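Local coordinates for Carboxylesterase/phospholipase family protein (Francisella tularensis subsp. tularensis, PDB 4F21), which probably hydrolyses carboxylic ester bonds as a serine hydrolase of the alpha/beta-hydrolase superfamily, at residues A[77-80]-A[81-85]; A[119-122]-A[123-127]. All blocks are in the same frame, centred on the assembly; numbering follows the deposited sequence.

Both contacts are local, each within one continuous stretch, and contact 1 closes before contact 2 opens along the chain. Contact 1 (77-80 with 81-85) belongs to the loop that follows strand 67-72 and leads into helix 82-88; contact 2 (119-122 with 123-127) covers the last turns of the next helix, 111-126, and the residue after it. Their centres are about 26 Å apart and their nearest atoms about 9 Å, so they do not touch. Contact 2 packs onto the mixed central sheet of the alpha/beta-hydrolase fold. In contact 1 the side chain of N82 lies near, without touching, S140, H226 and D194, which probably form the catalytic triad.

Contact 1 of 2, residues A[77-80]-A[81-85]; sequences IPVT and INMGM
I81 lays its CD1 methyl over the CG2 branch of I77, 3.7 Å away, the two side chains crossing at about a right angle. The first torsion of I81 sets CG1 between its own backbone N and carbonyl carbon (chi1 43°), and the extended second torsion carries CD1 back along the chain toward I77. On the way, CG1 and CD1 both press on the carbonyl oxygen of P78, with CG1 3.2 Å from P78 O. The proline ring is a looser neighbour, its CG 4.4 Å from I81 CD1. I77 and I81 are both buried and pack against each other.

The backbone turns tightly here: I81 N gives V79 O a weak hydrogen bond of 2.7 Å, bent to 119° at the hydrogen. On the exposed side M83 has CG anti to its backbone N (chi1 -177°), and bends at the next two torsions bring its CE within 4.4 Å of V79 CG2, a loose methyl contact. T80 faces away and hydrogen-bonds D106 through OG1, while N82 OD1 hydrogen-bonds the hydroxyl of Y166, although this side chain is poorly ordered.

I77, I81 and N82 all touch Q141, next in sequence to S140. The stretch thus links the loop after strand 67-72 to the start of helix 82-88, with the side chain of N82 near, but not touching, a probable Ser-His-Asp triad.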
loop_
_atom_site.group_PDB
_atom_site.type_symbol
_atom_site.label_atom_id
_atom_site.label_comp_id
_atom_site.label_asym_id
_atom_site.label_seq_id
_atom_site.Cartn_x
_atom_site.Cartn_y
_atom_site.Cartn_z
ATOM N N ILE A 77 10.483 -3.618 4.575
ATOM C CA ILE A 77 10.127 -2.321 5.128
ATOM C C ILE A 77 11.159 -1.909 6.168
ATOM O O ILE A 77 11.133 -2.402 7.296
ATOM C CB ILE A 77 8.753 -2.363 5.821
ATOM C CG1 ILE A 77 7.673 -2.879 4.866
ATOM C CG2 ILE A 77 8.387 -0.990 6.362
ATOM C CD1 ILE A 77 7.242 -1.878 3.824
ATOM N N PRO A 78 12.074 -1.003 5.796
ATOM C CA PRO A 78 13.118 -0.541 6.719
ATOM C C PRO A 78 12.526 0.115 7.963
ATOM O O PRO A 78 11.415 0.625 7.916
ATOM C CB PRO A 78 13.895 0.483 5.886
ATOM C CG PRO A 78 12.954 0.895 4.795
ATOM C CD PRO A 78 12.150 -0.325 4.490
ATOM N N VAL A 79 13.261 0.087 9.067
ATOM C CA VAL A 79 12.776 0.650 10.321
ATOM C C VAL A 79 12.907 2.173 10.327
ATOM O O VAL A 79 12.084 2.883 10.909
ATOM C CB VAL A 79 13.537 0.042 11.521
ATOM C CG1 VAL A 79 15.038 0.079 11.270
ATOM C CG2 VAL A 79 13.173 0.750 12.823
ATOM N N THR A 80 13.926 2.663 9.630
ATOM C CA THR A 80 14.318 4.072 9.664
ATOM C C THR A 80 13.294 5.081 9.125
ATOM O O THR A 80 13.599 6.268 9.009
ATOM C CB THR A 80 15.638 4.277 8.898
ATOM O OG1 THR A 80 15.542 3.654 7.609
ATOM C CG2 THR A 80 16.795 3.656 9.661
ATOM N N ILE A 81 12.088 4.625 8.804
ATOM C CA ILE A 81 11.091 5.514 8.212
ATOM C C ILE A 81 10.178 6.183 9.245
ATOM O O ILE A 81 10.190 7.408 9.388
ATOM C CB ILE A 81 10.264 4.803 7.116
ATOM C CG1 ILE A 81 9.874 3.393 7.557
ATOM C CG2 ILE A 81 11.060 4.725 5.822
ATOM C CD1 ILE A 81 9.266 2.562 6.450
ATOM N N ASN A 82 9.399 5.381 9.965
ATOM C CA ASN A 82 8.469 5.904 10.962
ATOM C C ASN A 82 9.156 6.355 12.245
ATOM O O ASN A 82 8.501 6.813 13.182
ATOM C CB ASN A 82 7.386 4.871 11.288
ATOM C CG ASN A 82 6.079 5.149 10.571
ATOM O OD1 ASN A 82 6.051 5.834 9.549
ATOM N ND2 ASN A 82 4.985 4.623 11.110
ATOM N N MET A 83 10.477 6.221 12.284
ATOM C CA MET A 83 11.234 6.615 13.462
ATOM C C MET A 83 11.205 8.128 13.628
ATOM O O MET A 83 10.587 8.633 14.560
ATOM C CB MET A 83 12.670 6.091 13.392
ATOM C CG MET A 83 13.489 6.411 14.631
ATOM S SD MET A 83 12.903 5.574 16.114
ATOM C CE MET A 83 13.486 3.910 15.807
ATOM N N GLY A 84 11.857 8.845 12.714
ATOM C CA GLY A 84 11.861 10.297 12.734
ATOM C C GLY A 84 10.455 10.862 12.767
ATOM O O GLY A 84 10.142 11.751 13.570
ATOM N N MET A 85 9.609 10.322 11.893
ATOM C CA MET A 85 8.189 10.647 11.851
ATOM C C MET A 85 7.557 10.629 13.242
ATOM O O MET A 85 7.121 11.665 13.745
ATOM C CB MET A 85 7.458 9.676 10.915
ATOM C CG MET A 85 5.948 9.591 11.114
ATOM S SD MET A 85 5.101 11.167 10.919
ATOM C CE MET A 85 3.409 10.662 11.206
#

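Contact 2 of 2, residues A[119-122]-A[123-127]; sequences KLID and SQVNQ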
loop_
_atom_site.group_PDB
_atom_site.type_symbol
_atom_site.label_atom_id
_atom_site.label_comp_id
_atom_site.label_asym_id
_atom_site.label_seq_id
_atom_site.Cartn_x
_atom_site.Cartn_y
_atom_site.Cartn_z
ATOM N N LYS A 119 11.515 -5.416 -7.983
ATOM C CA LYS A 119 12.091 -6.710 -8.313
ATOM C C LYS A 119 11.013 -7.773 -8.217
ATOM O O LYS A 119 10.827 -8.557 -9.151
ATOM C CB LYS A 119 13.268 -7.049 -7.396
ATOM C CG LYS A 119 14.563 -6.354 -7.782
ATOM C CD LYS A 119 15.752 -6.947 -7.048
ATOM C CE LYS A 119 17.059 -6.399 -7.602
ATOM N NZ LYS A 119 18.249 -7.107 -7.048
ATOM N N LEU A 120 10.279 -7.760 -7.104
ATOM C CA LEU A 120 9.181 -8.695 -6.895
ATOM C C LEU A 120 8.212 -8.626 -8.066
ATOM O O LEU A 120 7.816 -9.662 -8.609
ATOM C CB LEU A 120 8.448 -8.397 -5.585
ATOM C CG LEU A 120 8.903 -9.129 -4.320
ATOM C CD1 LEU A 120 8.173 -8.589 -3.099
ATOM C CD2 LEU A 120 8.673 -10.626 -4.459
ATOM N N ILE A 121 7.859 -7.409 -8.476
ATOM C CA ILE A 121 6.938 -7.249 -9.593
ATOM C C ILE A 121 7.586 -7.844 -10.831
ATOM O O ILE A 121 6.966 -8.633 -11.548
ATOM C CB ILE A 121 6.575 -5.777 -9.854
ATOM C CG1 ILE A 121 5.973 -5.141 -8.600
ATOM C CG2 ILE A 121 5.592 -5.674 -11.005
ATOM C CD1 ILE A 121 5.683 -3.670 -8.754
ATOM N N ASP A 122 8.857 -7.505 -11.043
ATOM C CA ASP A 122 9.601 -8.000 -12.193
ATOM C C ASP A 122 9.694 -9.517 -12.142
ATOM O O ASP A 122 9.906 -10.168 -13.163
ATOM C CB ASP A 122 11.008 -7.391 -12.245
ATOM C CG ASP A 122 11.030 -5.994 -12.853
ATOM O OD1 ASP A 122 10.108 -5.653 -13.629
ATOM O OD2 ASP A 122 11.983 -5.238 -12.562
ATOM N N SER A 123 9.523 -10.074 -10.946
ATOM C CA SER A 123 9.606 -11.514 -10.761
ATOM C C SER A 123 8.270 -12.179 -11.072
ATOM O O SER A 123 8.235 -13.321 -11.529
ATOM C CB SER A 123 10.053 -11.847 -9.335
ATOM O OG SER A 123 10.249 -13.238 -9.170
ATOM N N GLN A 124 7.177 -11.455 -10.835
ATOM C CA GLN A 124 5.839 -11.990 -11.076
ATOM C C GLN A 124 5.445 -11.849 -12.540
ATOM O O GLN A 124 4.650 -12.634 -13.057
ATOM C CB GLN A 124 4.804 -11.297 -10.186
ATOM C CG GLN A 124 4.788 -11.788 -8.750
ATOM C CD GLN A 124 4.319 -13.225 -8.634
ATOM O OE1 GLN A 124 3.441 -13.665 -9.376
ATOM N NE2 GLN A 124 4.907 -13.967 -7.703
ATOM N N VAL A 125 6.004 -10.839 -13.198
ATOM C CA VAL A 125 5.735 -10.604 -14.609
ATOM C C VAL A 125 6.333 -11.719 -15.450
ATOM O O VAL A 125 5.638 -12.362 -16.238
ATOM C CB VAL A 125 6.300 -9.249 -15.085
ATOM C CG1 VAL A 125 6.178 -9.120 -16.595
ATOM C CG2 VAL A 125 5.581 -8.104 -14.392
ATOM N N ASN A 126 7.626 -11.950 -15.266
ATOM C CA ASN A 126 8.343 -12.931 -16.065
ATOM C C ASN A 126 8.005 -14.380 -15.703
ATOM O O ASN A 126 8.279 -15.296 -16.479
ATOM C CB ASN A 126 9.846 -12.665 -16.000
ATOM C CG ASN A 126 10.215 -11.300 -16.553
ATOM O OD1 ASN A 126 9.731 -10.893 -17.610
ATOM N ND2 ASN A 126 11.066 -10.579 -15.832
ATOM N N GLN A 127 7.409 -14.581 -14.529
ATOM C CA GLN A 127 6.800 -15.868 -14.208
ATOM C C GLN A 127 5.670 -16.112 -15.194
ATOM O O GLN A 127 5.765 -16.979 -16.059
ATOM C CB GLN A 127 6.239 -15.887 -12.783
ATOM C CG GLN A 127 7.235 -16.287 -11.702
ATOM C CD GLN A 127 6.596 -16.371 -10.325
ATOM O OE1 GLN A 127 5.558 -17.008 -10.149
ATOM N NE2 GLN A 127 7.210 -15.720 -9.344
#
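S123, Q124 and V125 all give their backbone N-H groups to carbonyls one turn back, and these bonds join the two segments. The straightest runs from V125 N to I121 O, 2.9 Å long with 151° at the hydrogen. L120 O is shared, accepting from both Q124 N and S123 N. S123 N also makes a weak bond to K119 O, and Q124 N another to I121 O, so i-to-i+3 and i-to-i+4 bonds mix in this last part of the helix.

Apolar contact is slight. I121 CG2, anti to its backbone N, meets V125 CG2 at 4.2 Å, and the same V125 methyl rests 3.2 Å from I121 O.

Among the polar side chains, N126 folds back until ND2 lies 2.9 Å from D122 O. The D122 carboxylate turns elsewhere, to a salt bridge with R155.

I121 and Q124 form the inward face of helix 111-126, packing on strands 134-139 and 38-44; Q124 also reaches strand 67-72, where L120 touches P72.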